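Local coordinates for putative enoyl-CoA hydratase/isomerase (Mycobacterium abscessus, PDB 3RSI), which probably acts as a hydro-lyase of the enoyl-CoA hydratase/isomerase family in lipid metabolism, at residues 8-13 with 34-39; 120-125 with 148-153; 126-131 with 191-196; 157-162 with 179-184; 209-214 with 239-244. One frame throughout, in Å; residues are numbered along the deposited sequence.

Contact 1. Residues 8-13 with 34-39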
# COMPACT_ATOMS: atom_id res chain seq x y z
N ALA B 8 -25.54 -29.11 9.10
CA ALA B 8 -26.00 -28.23 10.22
C ALA B 8 -24.84 -27.58 10.98
O ALA B 8 -25.03 -26.52 11.60
CB ALA B 8 -26.90 -29.01 11.18
N ARG B 9 -23.66 -28.21 10.94
CA ARG B 9 -22.45 -27.68 11.63
C ARG B 9 -22.23 -26.20 11.27
O ARG B 9 -22.57 -25.79 10.17
CB ARG B 9 -21.21 -28.50 11.26
CG ARG B 9 -20.30 -28.80 12.43
CD ARG B 9 -19.17 -29.77 12.06
NE ARG B 9 -18.07 -29.04 11.45
CZ ARG B 9 -16.85 -28.87 11.98
NH1 ARG B 9 -15.96 -28.15 11.31
NH2 ARG B 9 -16.49 -29.41 13.14
N GLU B 10 -21.67 -25.41 12.18
CA GLU B 10 -21.53 -23.96 11.95
C GLU B 10 -20.39 -23.63 10.99
O GLU B 10 -20.40 -22.57 10.34
CB GLU B 10 -21.38 -23.20 13.27
CG GLU B 10 -22.65 -23.23 14.10
CD GLU B 10 -22.44 -22.61 15.45
OE1 GLU B 10 -22.10 -21.42 15.49
OE2 GLU B 10 -22.61 -23.31 16.46
N LEU B 11 -19.41 -24.52 10.92
CA LEU B 11 -18.41 -24.46 9.86
C LEU B 11 -18.39 -25.79 9.11
O LEU B 11 -17.97 -26.82 9.66
CB LEU B 11 -17.04 -24.12 10.43
CG LEU B 11 -15.91 -23.84 9.45
CD1 LEU B 11 -16.10 -22.46 8.81
CD2 LEU B 11 -14.54 -23.92 10.16
N LEU B 12 -18.86 -25.76 7.86
CA LEU B 12 -18.79 -26.93 7.00
C LEU B 12 -17.37 -27.11 6.45
O LEU B 12 -16.73 -26.15 6.04
CB LEU B 12 -19.78 -26.85 5.85
CG LEU B 12 -21.25 -26.67 6.24
CD1 LEU B 12 -22.10 -26.45 4.98
CD2 LEU B 12 -21.74 -27.87 7.04
N VAL B 13 -16.88 -28.34 6.47
CA VAL B 13 -15.56 -28.65 5.98
C VAL B 13 -15.70 -29.75 4.93
O VAL B 13 -16.18 -30.86 5.22
CB VAL B 13 -14.62 -29.09 7.12
CG1 VAL B 13 -13.23 -29.52 6.56
CG2 VAL B 13 -14.48 -27.98 8.16
N SER B 34 -19.45 -17.25 15.73
CA SER B 34 -19.84 -17.61 17.09
C SER B 34 -18.64 -18.28 17.74
O SER B 34 -17.70 -18.68 17.05
CB SER B 34 -21.00 -18.59 17.06
OG SER B 34 -20.63 -19.78 16.38
N THR B 35 -18.67 -18.43 19.07
CA THR B 35 -17.58 -19.09 19.78
C THR B 35 -17.38 -20.48 19.19
O THR B 35 -16.26 -20.90 18.96
CB THR B 35 -17.90 -19.21 21.28
OG1 THR B 35 -19.14 -19.89 21.44
CG2 THR B 35 -17.99 -17.82 21.91
N ASN B 36 -18.48 -21.16 18.92
CA ASN B 36 -18.49 -22.47 18.28
C ASN B 36 -17.77 -22.52 16.93
O ASN B 36 -16.93 -23.39 16.70
CB ASN B 36 -19.93 -22.90 18.05
CG ASN B 36 -20.15 -24.34 18.30
OD1 ASN B 36 -19.36 -25.18 17.88
ND2 ASN B 36 -21.25 -24.66 19.01
N MET B 37 -18.16 -21.62 16.04
CA MET B 37 -17.56 -21.50 14.72
C MET B 37 -16.07 -21.20 14.86
O MET B 37 -15.25 -21.74 14.12
CB MET B 37 -18.24 -20.39 13.90
CG MET B 37 -17.89 -20.46 12.42
SD MET B 37 -18.43 -19.08 11.44
CE MET B 37 -20.21 -19.25 11.68
N VAL B 38 -15.71 -20.34 15.81
CA VAL B 38 -14.31 -19.99 15.98
C VAL B 38 -13.50 -21.20 16.46
O VAL B 38 -12.40 -21.43 15.95
CB VAL B 38 -14.10 -18.76 16.89
CG1 VAL B 38 -12.61 -18.54 17.17
CG2 VAL B 38 -14.70 -17.50 16.25
N SER B 39 -14.03 -21.98 17.40
CA SER B 39 -13.38 -23.27 17.77
C SER B 39 -13.23 -24.20 16.57
O SER B 39 -12.18 -24.85 16.40
CB SER B 39 -14.15 -24.00 18.87
OG SER B 39 -14.23 -23.17 20.02

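Contact 2. Residues 120-125 with 148-153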
# COMPACT_ATOMS: atom_id res chain seq x y z
N MET B 120 0.94 18.00 4.52
CA MET B 120 -0.00 17.88 5.63
C MET B 120 -1.20 16.94 5.35
O MET B 120 -1.76 16.33 6.28
CB MET B 120 -0.52 19.26 6.05
CG MET B 120 0.48 20.04 6.88
SD MET B 120 -0.11 21.69 7.36
CE MET B 120 -1.33 21.26 8.59
N LEU B 121 -1.56 16.80 4.09
CA LEU B 121 -2.65 15.90 3.70
C LEU B 121 -2.41 14.46 4.17
O LEU B 121 -3.37 13.75 4.48
CB LEU B 121 -2.81 15.93 2.19
CG LEU B 121 -3.99 15.18 1.59
CD1 LEU B 121 -5.32 15.86 1.84
CD2 LEU B 121 -3.74 15.00 0.09
N GLN B 122 -1.15 14.05 4.24
CA GLN B 122 -0.79 12.71 4.65
C GLN B 122 -1.09 12.43 6.13
O GLN B 122 -1.17 11.28 6.52
CB GLN B 122 0.66 12.40 4.29
CG GLN B 122 0.88 12.28 2.78
CD GLN B 122 2.31 12.54 2.37
OE1 GLN B 122 3.16 11.67 2.51
NE2 GLN B 122 2.58 13.75 1.87
N GLN B 123 -1.32 13.48 6.92
CA GLN B 123 -1.73 13.36 8.31
C GLN B 123 -3.23 13.65 8.51
O GLN B 123 -3.73 13.68 9.64
CB GLN B 123 -0.87 14.27 9.20
CG GLN B 123 0.55 13.73 9.44
CD GLN B 123 0.58 12.68 10.54
OE1 GLN B 123 0.17 11.56 10.34
NE2 GLN B 123 1.01 13.07 11.74
N THR B 124 -3.94 13.87 7.41
CA THR B 124 -5.39 13.78 7.44
C THR B 124 -5.79 12.31 7.28
O THR B 124 -5.05 11.51 6.70
CB THR B 124 -6.07 14.64 6.34
OG1 THR B 124 -5.84 14.09 5.04
CG2 THR B 124 -5.60 16.09 6.43
N ASP B 125 -6.96 11.97 7.78
CA ASP B 125 -7.43 10.57 7.82
C ASP B 125 -8.28 10.17 6.63
O ASP B 125 -8.09 9.10 6.04
CB ASP B 125 -8.23 10.37 9.10
CG ASP B 125 -7.39 10.67 10.32
OD1 ASP B 125 -6.27 10.13 10.38
OD2 ASP B 125 -7.81 11.44 11.18
N ALA B 148 8.71 17.50 5.02
CA ALA B 148 7.70 17.58 6.09
C ALA B 148 6.92 16.26 6.17
O ALA B 148 5.68 16.24 6.27
CB ALA B 148 6.77 18.77 5.87
N GLY B 149 7.64 15.15 6.10
CA GLY B 149 7.06 13.82 6.29
C GLY B 149 6.78 13.00 5.04
O GLY B 149 6.54 11.80 5.14
N SER B 150 6.80 13.64 3.86
CA SER B 150 6.36 12.98 2.61
C SER B 150 7.26 11.83 2.19
O SER B 150 6.79 10.82 1.67
CB SER B 150 6.24 13.97 1.45
OG SER B 150 5.21 14.93 1.68
N MET B 151 8.56 11.98 2.45
CA MET B 151 9.51 10.96 2.03
C MET B 151 9.40 9.71 2.89
O MET B 151 9.54 8.61 2.39
CB MET B 151 10.93 11.53 1.98
CG MET B 151 11.05 12.63 0.92
SD MET B 151 12.67 13.41 0.76
CE MET B 151 12.66 14.46 2.20
N VAL B 152 9.10 9.88 4.17
CA VAL B 152 8.73 8.77 5.07
C VAL B 152 7.36 8.16 4.70
O VAL B 152 7.24 6.94 4.52
CB VAL B 152 8.66 9.27 6.52
CG1 VAL B 152 8.04 8.24 7.47
CG2 VAL B 152 10.07 9.69 7.02
N ARG B 153 6.36 9.03 4.52
CA ARG B 153 4.96 8.62 4.55
C ARG B 153 4.32 8.24 3.23
O ARG B 153 3.50 7.34 3.20
CB ARG B 153 4.09 9.71 5.16
CG ARG B 153 4.33 9.93 6.62
CD ARG B 153 3.90 11.31 7.02
NE ARG B 153 4.00 11.52 8.45
CZ ARG B 153 3.85 12.69 9.04
NH1 ARG B 153 3.61 13.77 8.30
NH2 ARG B 153 3.94 12.80 10.36

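Contact 3. Residues 126-131 with 191-196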
# COMPACT_ATOMS: atom_id res chain seq x y z
N ILE B 126 -9.26 11.02 6.34
CA ILE B 126 -10.31 10.79 5.36
C ILE B 126 -10.26 11.97 4.40
O ILE B 126 -10.11 13.12 4.83
CB ILE B 126 -11.70 10.69 6.04
CG1 ILE B 126 -11.72 9.54 7.05
CG2 ILE B 126 -12.82 10.54 5.01
CD1 ILE B 126 -12.88 9.60 8.07
N ARG B 127 -10.34 11.70 3.11
CA ARG B 127 -9.96 12.71 2.12
C ARG B 127 -10.94 12.75 0.98
O ARG B 127 -11.14 11.75 0.29
CB ARG B 127 -8.55 12.41 1.59
CG ARG B 127 -7.48 12.44 2.67
CD ARG B 127 -6.17 11.79 2.24
NE ARG B 127 -5.31 11.50 3.40
CZ ARG B 127 -4.22 10.73 3.38
NH1 ARG B 127 -3.82 10.18 2.25
NH2 ARG B 127 -3.55 10.51 4.50
N VAL B 128 -11.53 13.93 0.78
CA VAL B 128 -12.49 14.16 -0.29
C VAL B 128 -11.88 15.16 -1.27
O VAL B 128 -11.48 16.27 -0.88
CB VAL B 128 -13.80 14.77 0.25
CG1 VAL B 128 -14.80 14.97 -0.92
CG2 VAL B 128 -14.39 13.88 1.35
N SER B 129 -11.81 14.78 -2.55
CA SER B 129 -11.25 15.67 -3.57
C SER B 129 -12.31 16.25 -4.50
O SER B 129 -13.08 15.52 -5.14
CB SER B 129 -10.22 14.93 -4.41
OG SER B 129 -9.65 15.79 -5.38
N ASP B 130 -12.29 17.57 -4.60
CA ASP B 130 -12.96 18.25 -5.70
C ASP B 130 -12.45 17.66 -7.02
O ASP B 130 -11.26 17.38 -7.17
CB ASP B 130 -12.64 19.75 -5.65
CG ASP B 130 -13.49 20.55 -6.59
OD1 ASP B 130 -13.23 20.52 -7.81
OD2 ASP B 130 -14.40 21.25 -6.10
N GLU B 131 -13.38 17.44 -7.93
CA GLU B 131 -13.13 17.13 -9.33
C GLU B 131 -11.90 17.81 -9.95
O GLU B 131 -11.16 17.22 -10.75
CB GLU B 131 -14.35 17.66 -10.11
CG GLU B 131 -14.79 16.85 -11.22
CD GLU B 131 -15.91 17.53 -11.98
OE1 GLU B 131 -16.73 18.31 -11.40
OE2 GLU B 131 -15.97 17.26 -13.19
N GLY B 191 -16.97 22.04 -6.36
CA GLY B 191 -17.61 22.88 -5.35
C GLY B 191 -18.31 22.14 -4.22
O GLY B 191 -18.85 22.79 -3.33
N THR B 192 -18.30 20.80 -4.24
CA THR B 192 -19.05 20.01 -3.24
C THR B 192 -18.19 19.28 -2.17
O THR B 192 -18.75 18.58 -1.31
CB THR B 192 -20.01 18.98 -3.92
OG1 THR B 192 -19.27 17.90 -4.51
CG2 THR B 192 -20.87 19.69 -4.99
N ALA B 193 -16.86 19.42 -2.23
CA ALA B 193 -15.96 18.71 -1.30
C ALA B 193 -16.31 18.94 0.17
O ALA B 193 -16.33 17.99 0.95
CB ALA B 193 -14.51 19.09 -1.54
N LEU B 194 -16.56 20.20 0.55
CA LEU B 194 -16.92 20.52 1.93
C LEU B 194 -18.29 19.93 2.32
O LEU B 194 -18.45 19.47 3.45
CB LEU B 194 -16.88 22.03 2.19
CG LEU B 194 -17.08 22.47 3.64
CD1 LEU B 194 -16.06 21.74 4.58
CD2 LEU B 194 -17.01 24.00 3.78
N ASP B 195 -19.24 19.92 1.39
CA ASP B 195 -20.51 19.23 1.62
C ASP B 195 -20.29 17.75 1.97
O ASP B 195 -20.80 17.26 2.97
CB ASP B 195 -21.43 19.31 0.40
CG ASP B 195 -21.88 20.73 0.09
OD1 ASP B 195 -22.02 21.53 1.02
OD2 ASP B 195 -22.09 21.03 -1.10
N LYS B 196 -19.54 17.05 1.15
CA LYS B 196 -19.28 15.64 1.37
C LYS B 196 -18.51 15.44 2.67
O LYS B 196 -18.80 14.50 3.43
CB LYS B 196 -18.50 15.05 0.20
CG LYS B 196 -18.25 13.55 0.31
CD LYS B 196 -19.51 12.72 0.48
CE LYS B 196 -19.17 11.23 0.44
NZ LYS B 196 -20.28 10.35 0.82
O HOH W 1 -15.10 21.54 -3.56

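Contact 4. Residues 157-162 with 179-184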
# COMPACT_ATOMS: atom_id res chain seq x y z
N GLN B 157 1.32 5.11 1.99
CA GLN B 157 -0.09 5.43 1.86
C GLN B 157 -0.65 5.20 0.44
O GLN B 157 -1.86 4.99 0.29
CB GLN B 157 -0.31 6.87 2.30
CG GLN B 157 0.06 7.11 3.76
CD GLN B 157 -0.50 8.42 4.31
OE1 GLN B 157 -1.27 9.11 3.65
NE2 GLN B 157 -0.11 8.74 5.56
N ILE B 158 0.22 5.26 -0.57
CA ILE B 158 -0.14 5.02 -1.99
C ILE B 158 0.95 4.16 -2.66
O ILE B 158 2.07 4.05 -2.14
CB ILE B 158 -0.33 6.32 -2.80
CG1 ILE B 158 1.01 7.02 -3.09
CG2 ILE B 158 -1.31 7.27 -2.11
CD1 ILE B 158 0.85 8.25 -4.02
N PRO B 159 0.64 3.58 -3.82
CA PRO B 159 1.63 2.68 -4.40
C PRO B 159 3.00 3.32 -4.60
O PRO B 159 3.12 4.44 -5.12
CB PRO B 159 0.99 2.26 -5.72
CG PRO B 159 -0.48 2.25 -5.39
CD PRO B 159 -0.66 3.45 -4.50
N TYR B 160 4.01 2.59 -4.14
CA TYR B 160 5.41 2.99 -4.17
C TYR B 160 5.82 3.71 -5.43
O TYR B 160 6.42 4.77 -5.36
CB TYR B 160 6.24 1.72 -4.05
CG TYR B 160 7.73 1.89 -3.97
CD1 TYR B 160 8.36 2.06 -2.73
CD2 TYR B 160 8.52 1.81 -5.10
CE1 TYR B 160 9.75 2.16 -2.64
CE2 TYR B 160 9.90 1.91 -5.02
CZ TYR B 160 10.51 2.08 -3.78
OH TYR B 160 11.89 2.19 -3.69
N THR B 161 5.51 3.15 -6.60
CA THR B 161 6.00 3.78 -7.84
C THR B 161 5.42 5.17 -8.07
O THR B 161 6.13 6.03 -8.59
CB THR B 161 5.84 2.88 -9.10
OG1 THR B 161 6.61 3.44 -10.17
CG2 THR B 161 4.38 2.70 -9.51
N LYS B 162 4.18 5.40 -7.66
CA LYS B 162 3.59 6.73 -7.82
C LYS B 162 4.05 7.72 -6.73
O LYS B 162 4.21 8.91 -6.99
CB LYS B 162 2.05 6.69 -7.93
CG LYS B 162 1.48 7.83 -8.85
CD LYS B 162 1.81 7.55 -10.32
CE LYS B 162 1.47 8.67 -11.27
NZ LYS B 162 1.96 8.36 -12.66
N TYR B 179 -7.34 9.71 -6.87
CA TYR B 179 -8.30 8.68 -6.46
C TYR B 179 -7.88 7.29 -6.94
O TYR B 179 -7.99 6.33 -6.19
CB TYR B 179 -9.71 9.01 -6.94
CG TYR B 179 -10.75 8.00 -6.57
CD1 TYR B 179 -11.26 7.93 -5.27
CD2 TYR B 179 -11.27 7.11 -7.51
CE1 TYR B 179 -12.26 7.01 -4.92
CE2 TYR B 179 -12.26 6.16 -7.17
CZ TYR B 179 -12.75 6.13 -5.87
OH TYR B 179 -13.70 5.20 -5.50
N HIS B 180 -7.38 7.19 -8.17
CA HIS B 180 -6.88 5.90 -8.68
C HIS B 180 -5.83 5.24 -7.76
O HIS B 180 -5.89 4.03 -7.48
CB HIS B 180 -6.27 6.06 -10.07
CG HIS B 180 -5.77 4.78 -10.66
ND1 HIS B 180 -6.55 3.98 -11.46
CD2 HIS B 180 -4.57 4.16 -10.56
CE1 HIS B 180 -5.86 2.92 -11.83
NE2 HIS B 180 -4.65 3.01 -11.30
N PHE B 181 -4.89 6.05 -7.30
CA PHE B 181 -3.78 5.58 -6.48
C PHE B 181 -4.05 5.64 -4.97
O PHE B 181 -3.18 5.34 -4.17
CB PHE B 181 -2.51 6.35 -6.85
CG PHE B 181 -1.95 5.96 -8.18
CD1 PHE B 181 -1.20 4.81 -8.30
CD2 PHE B 181 -2.21 6.71 -9.32
CE1 PHE B 181 -0.68 4.43 -9.54
CE2 PHE B 181 -1.70 6.35 -10.54
CZ PHE B 181 -0.94 5.20 -10.67
N GLY B 182 -5.29 5.99 -4.60
CA GLY B 182 -5.75 5.97 -3.22
C GLY B 182 -5.16 7.03 -2.33
O GLY B 182 -5.18 6.89 -1.12
N LEU B 183 -4.64 8.11 -2.91
CA LEU B 183 -4.20 9.24 -2.11
C LEU B 183 -5.43 9.89 -1.45
O LEU B 183 -5.35 10.42 -0.34
CB LEU B 183 -3.46 10.25 -3.00
CG LEU B 183 -2.92 11.48 -2.30
CD1 LEU B 183 -1.91 11.14 -1.22
CD2 LEU B 183 -2.32 12.44 -3.33
N VAL B 184 -6.55 9.88 -2.17
CA VAL B 184 -7.83 10.36 -1.62
C VAL B 184 -8.86 9.24 -1.71
O VAL B 184 -8.69 8.27 -2.46
CB VAL B 184 -8.32 11.62 -2.36
CG1 VAL B 184 -7.25 12.74 -2.28
CG2 VAL B 184 -8.66 11.33 -3.81
O HOH W 2 -3.83 6.81 1.17

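Contact 5. Residues 209-214 with 239-244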
# COMPACT_ATOMS: atom_id res chain seq x y z
N PRO B 209 -17.00 8.03 20.87
CA PRO B 209 -15.79 8.86 20.80
C PRO B 209 -14.52 8.20 21.33
O PRO B 209 -13.44 8.45 20.79
CB PRO B 209 -16.14 10.10 21.64
CG PRO B 209 -17.55 10.09 21.81
CD PRO B 209 -18.05 8.68 21.68
N LEU B 210 -14.63 7.35 22.35
CA LEU B 210 -13.45 6.62 22.83
C LEU B 210 -13.03 5.57 21.80
O LEU B 210 -11.83 5.38 21.54
CB LEU B 210 -13.70 5.98 24.20
CG LEU B 210 -12.56 5.14 24.78
CD1 LEU B 210 -11.34 6.00 25.13
CD2 LEU B 210 -13.06 4.35 26.00
N ALA B 211 -14.03 4.92 21.20
CA ALA B 211 -13.82 3.94 20.14
C ALA B 211 -13.11 4.58 18.95
O ALA B 211 -12.13 4.04 18.48
CB ALA B 211 -15.13 3.37 19.69
N VAL B 212 -13.60 5.73 18.49
CA VAL B 212 -12.97 6.45 17.37
C VAL B 212 -11.53 6.92 17.68
O VAL B 212 -10.62 6.71 16.88
CB VAL B 212 -13.88 7.63 16.90
CG1 VAL B 212 -13.15 8.53 15.89
CG2 VAL B 212 -15.20 7.07 16.31
N ARG B 213 -11.32 7.55 18.84
CA ARG B 213 -9.97 7.97 19.26
C ARG B 213 -8.99 6.78 19.37
O ARG B 213 -7.89 6.81 18.82
CB ARG B 213 -10.09 8.69 20.62
CG ARG B 213 -8.80 8.93 21.38
CD ARG B 213 -9.03 9.61 22.76
NE ARG B 213 -10.15 10.56 22.69
CZ ARG B 213 -11.28 10.50 23.39
NH1 ARG B 213 -12.22 11.42 23.20
NH2 ARG B 213 -11.49 9.55 24.30
N ASN B 214 -9.39 5.73 20.09
CA ASN B 214 -8.49 4.59 20.25
C ASN B 214 -8.26 3.84 18.96
O ASN B 214 -7.17 3.31 18.74
CB ASN B 214 -8.96 3.63 21.36
CG ASN B 214 -8.74 4.22 22.75
OD1 ASN B 214 -8.70 5.43 22.91
ND2 ASN B 214 -8.61 3.36 23.76
N ARG B 239 -8.51 -2.86 24.81
CA ARG B 239 -9.01 -3.27 26.13
C ARG B 239 -9.89 -2.22 26.80
O ARG B 239 -10.98 -2.56 27.26
CB ARG B 239 -7.86 -3.66 27.07
CG ARG B 239 -7.31 -5.04 26.85
CD ARG B 239 -6.19 -5.40 27.85
NE ARG B 239 -5.05 -6.00 27.16
CZ ARG B 239 -3.83 -5.46 27.03
NH1 ARG B 239 -3.51 -4.28 27.58
NH2 ARG B 239 -2.90 -6.12 26.36
N PRO B 240 -9.42 -0.95 26.88
CA PRO B 240 -10.24 0.11 27.47
C PRO B 240 -11.58 0.29 26.74
O PRO B 240 -12.58 0.58 27.38
CB PRO B 240 -9.36 1.36 27.33
CG PRO B 240 -8.00 0.86 27.28
CD PRO B 240 -8.09 -0.45 26.53
N VAL B 241 -11.60 0.09 25.43
CA VAL B 241 -12.84 0.21 24.66
C VAL B 241 -13.82 -0.90 25.06
O VAL B 241 -14.97 -0.62 25.38
CB VAL B 241 -12.57 0.20 23.14
CG1 VAL B 241 -13.87 0.18 22.36
CG2 VAL B 241 -11.72 1.41 22.74
N ILE B 242 -13.33 -2.13 25.08
CA ILE B 242 -14.16 -3.28 25.51
C ILE B 242 -14.82 -3.08 26.86
O ILE B 242 -15.99 -3.40 27.05
CB ILE B 242 -13.32 -4.60 25.55
CG1 ILE B 242 -12.79 -4.96 24.17
CG2 ILE B 242 -14.15 -5.77 26.09
CD1 ILE B 242 -13.85 -4.92 23.13
N THR B 243 -14.08 -2.51 27.80
CA THR B 243 -14.56 -2.32 29.17
C THR B 243 -15.27 -0.97 29.41
O THR B 243 -15.65 -0.66 30.54
CB THR B 243 -13.41 -2.50 30.17
OG1 THR B 243 -12.38 -1.54 29.91
CG2 THR B 243 -12.82 -3.94 30.04
N SER B 244 -15.47 -0.21 28.35
CA SER B 244 -16.01 1.15 28.46
C SER B 244 -17.52 1.14 28.71
O SER B 244 -18.23 0.17 28.40
CB SER B 244 -15.68 1.96 27.19
OG SER B 244 -16.40 1.48 26.03

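Contact 1. Residues 8-13 with 34-39
Glu-10 comes closest to Met-37 along the backbone, with CA of Glu-10 5.4 Å from CA of Met-37. The chain here enters strand 11-16 beside the first turn of helix 35-50. Glu-10 points at the helix start and is extended beyond CG (chi2 174°). Ser-34 OG donates to Glu-10 OE1; the modelled 2.4 Å between them is very short, so the exact length is doubtful. Ser-34 is also the N-cap residue. Its OG accepts from Met-37 N at 3.1 Å, almost straight at 168°. One hydroxyl thus appears to serve both the helix end and the carboxylate. Strands 19-24 and 56-61 are parallel neighbours, and helix 35-50 joins them in a beta-alpha-beta crossover. Strand 11-16 adds an antiparallel edge to this unit. The other carboxylate oxygen, Glu-10 OE2, lies 3.1 Å from Asn-36 CB. The side chains of Glu-10 and Asn-36 cross at about a right angle. Met-37 bends at its last torsion (chi3 -62°), and its CE lies 3.6 Å from Glu-10 O. Met-37 CG meets Leu-11 CB at 4.3 Å. Further along the helix, Gln-40 OE1 accepts from Leu-11 N. Val-38 packs on Ile-91 of the second subunit.

Contact 2. Residues 120-125 with 148-153
Gln-123 lies across the guanidinium of Arg-153. The side chains cross at about a right angle, yet their flat ends are stacked, with planes 28° apart. CG of Gln-123 sits over one face, toward the rim, 3.3 Å from NH1 of Arg-153. A bend at chi2 (-82°) turns CD of Gln-123 over the same group. CD lies 3.4 Å from Arg-153 NH2. Gln-123 NE2 and Arg-153 NH2 are also close, but both are donors and do not bond to each other. Both donate to Leu-96 O, which probably explains why they lie close. Arg-153 NH2 also forms a salt bridge with Glu-227 of the third subunit. The buried charge thus has a partner across the trimer interface.

Gln-122 is turned quite differently. Its amide plane is turned steeply against the guanidinium, and its OE1 touches the base of the arginine, 3.4 Å from CB of Arg-153. A type I beta turn runs from Leu-121 to Thr-124. In crotonase relatives the N-terminal end of the helix matching 116-121 lends a backbone N-H to the oxyanion hole, and the same is probable here.

Gln-122 NE2 donates to Ser-150 OG at 2.9 Å, with an N-H...O angle of 155°. Gln-122 NE2 also bonds Cys-118 O, and Ser-150 OG bonds Glu-119 OE1. Ser-150 opens helix 150-157 just after its N-cap residue, Gly-149. Within that first turn Arg-153 N donates to Gly-149 O at 2.8 Å.

Contact 3. Residues 126-131 with 191-196
Asp-130 and Gly-191 carry the polar part of the contact. Gly-191 N donates to Asp-130 OD2 at 2.7 Å, and the bond is nearly straight at 174°. It meets the syn side of the oxygen, 24° out of the carboxylate plane. The same oxygen takes a second bond: a water donates to Asp-130 OD2 at 2.7 Å and accepts from Ala-193 N at 3.1 Å. The carboxylate therefore bonds the loop directly and the first turn of helix 193-205 through the water. A negative group at a helix N-terminal end is likely to be stabilised by the helix dipole. The other oxygen, Asp-130 OD1, accepts from His-132 N, two residues on.

The apolar part is carried by Val-128, two residues earlier in the strand. Val-128 points at the helix and packs by CG1 against CB of Ala-193 at 4.2 Å. Val-128 CG1 also meets CB of Lys-196 at 3.9 Å, while Val-128 CG2 touches CG of Lys-196 at 4.0 Å. The lysine crosses the valine at about a right angle. Beyond CG it bends (chi2 56°), and the amine runs off from the strand. Only the aliphatic base of Lys-196 takes part here. Ala-193 CB also rests near the strand backbone, 4.1 Å from Asp-130 N. Leu-194 of the helix meets Ile-58 of the second subunit.

Strand 126-130 is the middle of a parallel sheet, between 105-109 and 186-188. Helix 193-205 follows strand 186-188 and lies against this sheet, where its Leu-200 continues the packing on Val-128.

Contact 4. Residues 157-162 with 179-184
Phe-181 and Lys-162 make a CH-pi contact. CG of Lys-162 stands 3.7 Å from the centroid of the Phe-181 ring, only 5° off the ring normal. The aliphatic chain crosses the ring at about a right angle. A bend at chi2 (72°) carries CD onward, and CD of Lys-162 lies 3.6 Å from CZ of Phe-181. The opposite face is taken by His-180 CD2, over the ring centre. Pro-159 CG comes in at the edge, 3.9 Å from CD1 of Phe-181. The charged end of the lysine is bound elsewhere: NZ forms a salt bridge with Glu-165 and bonds Gly-185 O of the third subunit.

Apolar packing continues with Ile-158. Its CG2 lies 3.8 Å from CB of Leu-183. The same CG2 is 3.5 Å from CA of Leu-183, tighter than an ordinary van der Waals contact. Pro-159 CD lies 3.2 Å from Phe-181 O, and CB and CG2 of Ile-158 also come up to this oxygen.

No direct hydrogen bond joins the two segments. A water bridges them instead. It donates to Gln-157 O at 2.8 Å and to Gly-182 O at 2.7 Å, two carbonyls that could not bond each other. The positive phi of Gly-182 (71°) lets the chain turn away after helix 175-180 and bring Leu-183 to Ile-158.

The contact joins the start of helix 160-169 to the end of helix 175-180. Phe-181 and His-180 both meet Tyr-179 of the third subunit, while Tyr-179 here meets the matching rings of the second. Such repeated ring contacts among three copies fit the trimeric association known for crotonase-family enzymes.

Contact 5. Residues 209-214 with 239-244
Asn-214 presents its flat amide to Val-241 and Pro-240. CG2 of Val-241 lies out of the amide plane, off its rim, 3.8 Å from Asn-214 ND2. CB of Pro-240 lies beyond the nitrogen, 4.2 Å from ND2 of Asn-214. That nitrogen donates to Leu-237 O, one turn back in helix 227-242. The bond ties the amide to the partner helix. The other flat group, the guanidinium of Arg-213, has Pro-209 O of its own helix over the centre of one face.

Val-241 CG2 also meets CB of Asn-214 at 3.8 Å. The two side chains run alongside in opposite senses. The other methyl, Val-241 CG1, lies 4.3 Å from CB of Ala-211. The backbones come near here, with CA of Ala-211 5.9 Å from CA of Val-241. Alanine's small side chain is consistent with this close approach.

The start of helix 209-222 thus packs on the end of helix 227-242. The two form an antiparallel helical hairpin in the C-terminal helical region of the crotonase fold. The hairpin also faces another copy: Ala-211 packs on Leu-144, and Val-241 on Gly-143, of the second subunit.

Leu-210 reaches the point where helix 227-242 ends. Its CD2 lies 3.7 Å from CB of Ser-244 and 4.0 Å from O of Pro-240. Ser-244 OG donates to a lone pair of Val-241 O at 2.6 Å, in the carbonyl plane. The same hydroxyl caps Ala-247 N, at the start of helix 245-253.

In the fold
From the N terminus, contact 1 closes a short loop through strand 19-24 and ties strand 11-16 to helix 35-50. It lies across the chain's centre from contacts 2, 3 and 4. Contact 2 joins residues 120-125 to helix 150-157. Contact 3 opens before contact 2 closes, so the two cross; it links strand 126-130 to helix 193-205 after a 59-residue loop. Contact 4 falls wholly within that loop and pairs two helix ends. Arg-127 connects these three, bonding Thr-124, Gln-157 and Leu-183; Gln-122 also bonds Gln-157. Contact 5 follows in series in the C-terminal helices, and all five reach the second subunit.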